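Local coordinates for protein citrate synthase (PDB 1O7X) that belongs to the citrate synthase family of mainly helical enzymes and comes from the archaeon Sulfolobus solfataricus, its assembly holding two chains, at residues 65-69 with 118-122; 42-46 with 149-153. One frame throughout, in Å; residues are numbered along the deposited sequence.

How the contacts relate
Contacts 1 and 2 lie about 12 Å apart, centre to centre, on the same side of the chain's centre, about 19 and 16 Å from it (contact centres). Helix 44-53 and helix 59-70 follow each other in the chain, as do helix 116-138 and helix 152-161, and each contact takes one helix from either pair. Along the sequence, contact 1 falls wholly between the two segments of contact 2. The two also touch: Leu-65 CD2 lies 3.2 Å from Glu-45 O, Leu-69 CD1 packs 3.8 Å from Glu-45 CG, and Lys-66 NZ probably donates a hydrogen bond to Asp-150 O at 3.2 Å. Neither is touched by the other subunit.

Contact 1 (65-69 with 118-122); sequences LKAKL and EKAIS
Both segments are helical throughout: 65-69 belongs to helix 59-70 and 118-122 to helix 116-138. Their short axes approach to 10.0 Å, with 52° between the N-to-C directions. The nearest CA atoms are those of Leu-69 and Ile-121, 6.4 Å apart. Within each turn the backbone bonds are Leu-69 N to Leu-65 O, 2.8 Å, and Ser-122 N to Glu-118 O, 3.0 Å.

Apolar packing centres on Ile-121, whose CB points toward helix 59-70 with chi1 m and chi2 t. Leu-65 (t, p) sets out sideways, but its CD1 reaches 3.3 Å from Ile-121 CG1, a tight approach. From one turn further on, Leu-69 (m, t) brings CD2 to 4.1 Å from Ile-121 CG2 and to 3.8 Å from the carbonyl Ile-121 O. The aliphatic part of Lys-68 adds its CG, 3.7 Å from Ile-121 CG2. This is helix-helix packing of the mainly helical citrate synthase fold, with a third helix, 44-53, alongside: Tyr-49 touches Leu-65 and Tyr-53 touches Ile-121.

Charge flanks the apolar patch. The CA-to-CB bond of Lys-68 points toward helix 116-138, with chi1 t, chi2 p, chi3 -148° and chi4 128°; Glu-118 extends with chi1 and chi2 both t, and a long salt bridge joins Lys-68 NZ to Glu-118 OE2 at 3.8 Å; Lys-68 CE is closer to that oxygen, 3.1 Å. The ammonium also forms a salt bridge with Glu-71. No hydrogen bond crosses between the segments. Ser-122 OG (chi1 p) donates one to Lys-119 O at 2.8 Å, within its own helix.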
# COMPACT_ATOMS: atom_id res chain seq x y z
N LEU A 65 -21.46 -0.14 21.00
CA LEU A 65 -20.65 -0.49 19.84
C LEU A 65 -21.55 -0.98 18.71
O LEU A 65 -21.57 -0.45 17.60
CB LEU A 65 -19.57 -1.51 20.18
CG LEU A 65 -18.79 -2.18 19.05
CD1 LEU A 65 -17.70 -1.28 18.51
CD2 LEU A 65 -18.10 -3.46 19.54
N LYS A 66 -22.39 -1.96 19.02
CA LYS A 66 -23.34 -2.54 18.08
C LYS A 66 -24.13 -1.48 17.34
O LYS A 66 -24.28 -1.53 16.12
CB LYS A 66 -24.28 -3.48 18.83
CG LYS A 66 -23.66 -4.84 19.12
CD LYS A 66 -24.79 -5.81 19.47
CE LYS A 66 -24.37 -7.26 19.38
NZ LYS A 66 -25.56 -8.15 19.57
N ALA A 67 -24.65 -0.51 18.09
CA ALA A 67 -25.40 0.60 17.54
C ALA A 67 -24.47 1.40 16.62
O ALA A 67 -24.79 1.67 15.47
CB ALA A 67 -25.96 1.48 18.64
N LYS A 68 -23.28 1.72 17.14
CA LYS A 68 -22.31 2.42 16.31
C LYS A 68 -22.16 1.65 15.00
O LYS A 68 -22.53 2.23 13.97
CB LYS A 68 -21.02 2.69 17.07
CG LYS A 68 -20.13 3.71 16.38
CD LYS A 68 -20.52 5.14 16.71
CE LYS A 68 -20.23 6.05 15.51
NZ LYS A 68 -21.44 6.85 15.16
N LEU A 69 -21.78 0.37 14.98
CA LEU A 69 -21.72 -0.36 13.72
C LEU A 69 -22.93 -0.05 12.85
O LEU A 69 -22.77 0.53 11.78
CB LEU A 69 -21.65 -1.87 13.85
CG LEU A 69 -20.42 -2.52 14.45
CD1 LEU A 69 -20.64 -4.01 14.63
CD2 LEU A 69 -19.19 -2.26 13.60
N GLU A 118 -13.24 4.81 17.51
CA GLU A 118 -14.54 5.07 16.90
C GLU A 118 -14.42 5.02 15.38
O GLU A 118 -15.26 4.50 14.65
CB GLU A 118 -15.11 6.41 17.36
CG GLU A 118 -16.53 6.64 16.85
CD GLU A 118 -17.16 7.96 17.26
OE1 GLU A 118 -16.49 8.82 17.88
OE2 GLU A 118 -18.37 8.13 16.94
N LYS A 119 -13.31 5.57 14.88
CA LYS A 119 -13.02 5.60 13.46
C LYS A 119 -12.82 4.18 12.97
O LYS A 119 -13.39 3.86 11.92
CB LYS A 119 -11.85 6.52 13.19
CG LYS A 119 -11.67 7.22 11.87
CD LYS A 119 -12.90 7.31 11.00
CE LYS A 119 -12.52 7.66 9.57
NZ LYS A 119 -12.86 9.07 9.23
N ALA A 120 -12.10 3.33 13.69
CA ALA A 120 -11.91 1.94 13.27
C ALA A 120 -13.23 1.21 13.22
O ALA A 120 -13.57 0.50 12.28
CB ALA A 120 -10.91 1.21 14.15
N ILE A 121 -14.11 1.46 14.19
CA ILE A 121 -15.46 0.89 14.21
C ILE A 121 -16.21 1.29 12.93
O ILE A 121 -16.87 0.44 12.33
CB ILE A 121 -16.27 1.34 15.44
CG1 ILE A 121 -15.75 0.65 16.72
CG2 ILE A 121 -17.77 1.13 15.32
CD1 ILE A 121 -15.99 1.58 17.90
N SER A 122 -16.09 2.56 12.54
CA SER A 122 -16.79 3.00 11.34
C SER A 122 -16.22 2.35 10.09
O SER A 122 -16.98 2.10 9.15
CB SER A 122 -16.86 4.51 11.21
OG SER A 122 -15.62 5.03 10.77

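Contact 2 (42-46 with 149-153)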
# COMPACT_ATOMS: atom_id res chain seq x y z
N GLY A 42 -18.68 -15.59 22.77
CA GLY A 42 -19.06 -14.25 22.31
C GLY A 42 -19.25 -14.22 20.80
O GLY A 42 -19.24 -15.23 20.11
N SER A 43 -19.41 -13.02 20.27
CA SER A 43 -19.53 -12.73 18.86
C SER A 43 -18.32 -11.99 18.27
O SER A 43 -17.40 -11.53 18.97
CB SER A 43 -20.69 -11.74 18.70
OG SER A 43 -20.19 -10.51 19.20
N TYR A 44 -18.43 -11.72 16.95
CA TYR A 44 -17.44 -10.90 16.28
C TYR A 44 -17.42 -9.50 16.90
O TYR A 44 -16.36 -8.95 17.15
CB TYR A 44 -17.65 -10.79 14.77
CG TYR A 44 -16.54 -10.02 14.07
CD1 TYR A 44 -15.20 -10.27 14.33
CD2 TYR A 44 -16.84 -9.01 13.15
CE1 TYR A 44 -14.20 -9.58 13.70
CE2 TYR A 44 -15.84 -8.30 12.52
CZ TYR A 44 -14.52 -8.59 12.79
OH TYR A 44 -13.51 -7.88 12.15
N GLU A 45 -18.57 -8.93 17.21
CA GLU A 45 -18.71 -7.64 17.84
C GLU A 45 -17.94 -7.53 19.16
O GLU A 45 -17.30 -6.52 19.47
CB GLU A 45 -20.20 -7.37 18.11
CG GLU A 45 -21.01 -6.99 16.89
CD GLU A 45 -21.77 -8.14 16.26
OE1 GLU A 45 -21.39 -9.30 16.52
OE2 GLU A 45 -22.75 -7.91 15.52
N GLU A 46 -17.97 -8.59 19.96
CA GLU A 46 -17.29 -8.61 21.24
C GLU A 46 -15.79 -8.64 20.99
O GLU A 46 -15.02 -8.01 21.71
CB GLU A 46 -17.74 -9.80 22.10
CG GLU A 46 -17.10 -9.75 23.49
CD GLU A 46 -17.32 -11.02 24.28
OE1 GLU A 46 -17.08 -12.10 23.71
OE2 GLU A 46 -17.75 -10.98 25.45
N SER A 149 -29.21 -4.53 12.06
CA SER A 149 -29.72 -5.79 12.54
C SER A 149 -29.08 -6.11 13.89
O SER A 149 -28.26 -5.36 14.42
CB SER A 149 -29.53 -6.93 11.55
OG SER A 149 -28.59 -7.91 11.93
N ASP A 150 -29.48 -7.26 14.42
CA ASP A 150 -29.04 -7.79 15.69
C ASP A 150 -27.57 -8.19 15.61
O ASP A 150 -26.94 -8.17 16.68
CB ASP A 150 -29.88 -8.96 16.22
CG ASP A 150 -30.41 -9.89 15.15
OD1 ASP A 150 -30.08 -9.75 13.95
OD2 ASP A 150 -31.18 -10.83 15.44
N SER A 151 -27.04 -8.51 14.43
CA SER A 151 -25.61 -8.79 14.36
C SER A 151 -25.01 -8.29 13.05
O SER A 151 -25.69 -7.93 12.09
CB SER A 151 -25.32 -10.27 14.54
OG SER A 151 -25.30 -10.91 13.28
N PHE A 152 -23.68 -8.29 13.03
CA PHE A 152 -22.89 -7.91 11.84
C PHE A 152 -22.89 -9.08 10.87
O PHE A 152 -23.15 -8.87 9.68
CB PHE A 152 -21.52 -7.46 12.27
CG PHE A 152 -20.45 -7.20 11.27
CD1 PHE A 152 -20.11 -5.89 10.92
CD2 PHE A 152 -19.72 -8.23 10.71
CE1 PHE A 152 -19.10 -5.63 10.02
CE2 PHE A 152 -18.71 -7.97 9.80
CZ PHE A 152 -18.39 -6.67 9.46
N ALA A 153 -22.71 -10.32 11.33
CA ALA A 153 -22.80 -11.45 10.40
C ALA A 153 -24.15 -11.45 9.67
O ALA A 153 -24.25 -11.52 8.43
CB ALA A 153 -22.56 -12.74 11.15
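Glu-45 makes the one hydrogen bond across this pair. Its chi1 is m, but chi2 stands between wells at 97°, bending the carboxylate round to the start of helix 152-161, where Glu-45 OE2 accepts a hydrogen bond from Phe-152 N at 2.7 Å. Glu-45 OE2 also lies 3.2 Å from Ser-151 CA and 3.5 Å from Phe-152 CB, so the carboxylate sits close against the first turn. Its other oxygen, Glu-45 OE1, receives a weak bond from Ser-43 OG at 3.2 Å.

The CA-to-CB bonds of Tyr-44 and Phe-152, both chi1 t, each point toward the opposing segment. Their rings meet obliquely, centroids 5.5 Å apart and planes at 55°: Phe-152 CD2 lies at the edge of the tyrosine ring, 3.9 Å from Tyr-44 CD2, while Tyr-44 CE2 sits over one face of the phenylalanine. Leu-177 of helix 167-180 touches both aromatics, and helix 330-352 adds Leu-340 against Tyr-44 and Leu-336 against Phe-152.

Each helix start has a serine at its N-cap. With chi1 p, Ser-43 accepts through OG from Glu-46 N at 3.0 Å, closing the first turn of helix 44-53. Ser-151, chi1 91°, uses OG to cap Lys-154 N, and Asp-150 forms a salt bridge with the side chain of Lys-154.

The arrangement thus joins the N-terminal ends of two helices far apart in sequence, each with a serine N-cap; Glu-45 bridges them, and the aromatic pair packs into the helical core of the citrate synthase fold.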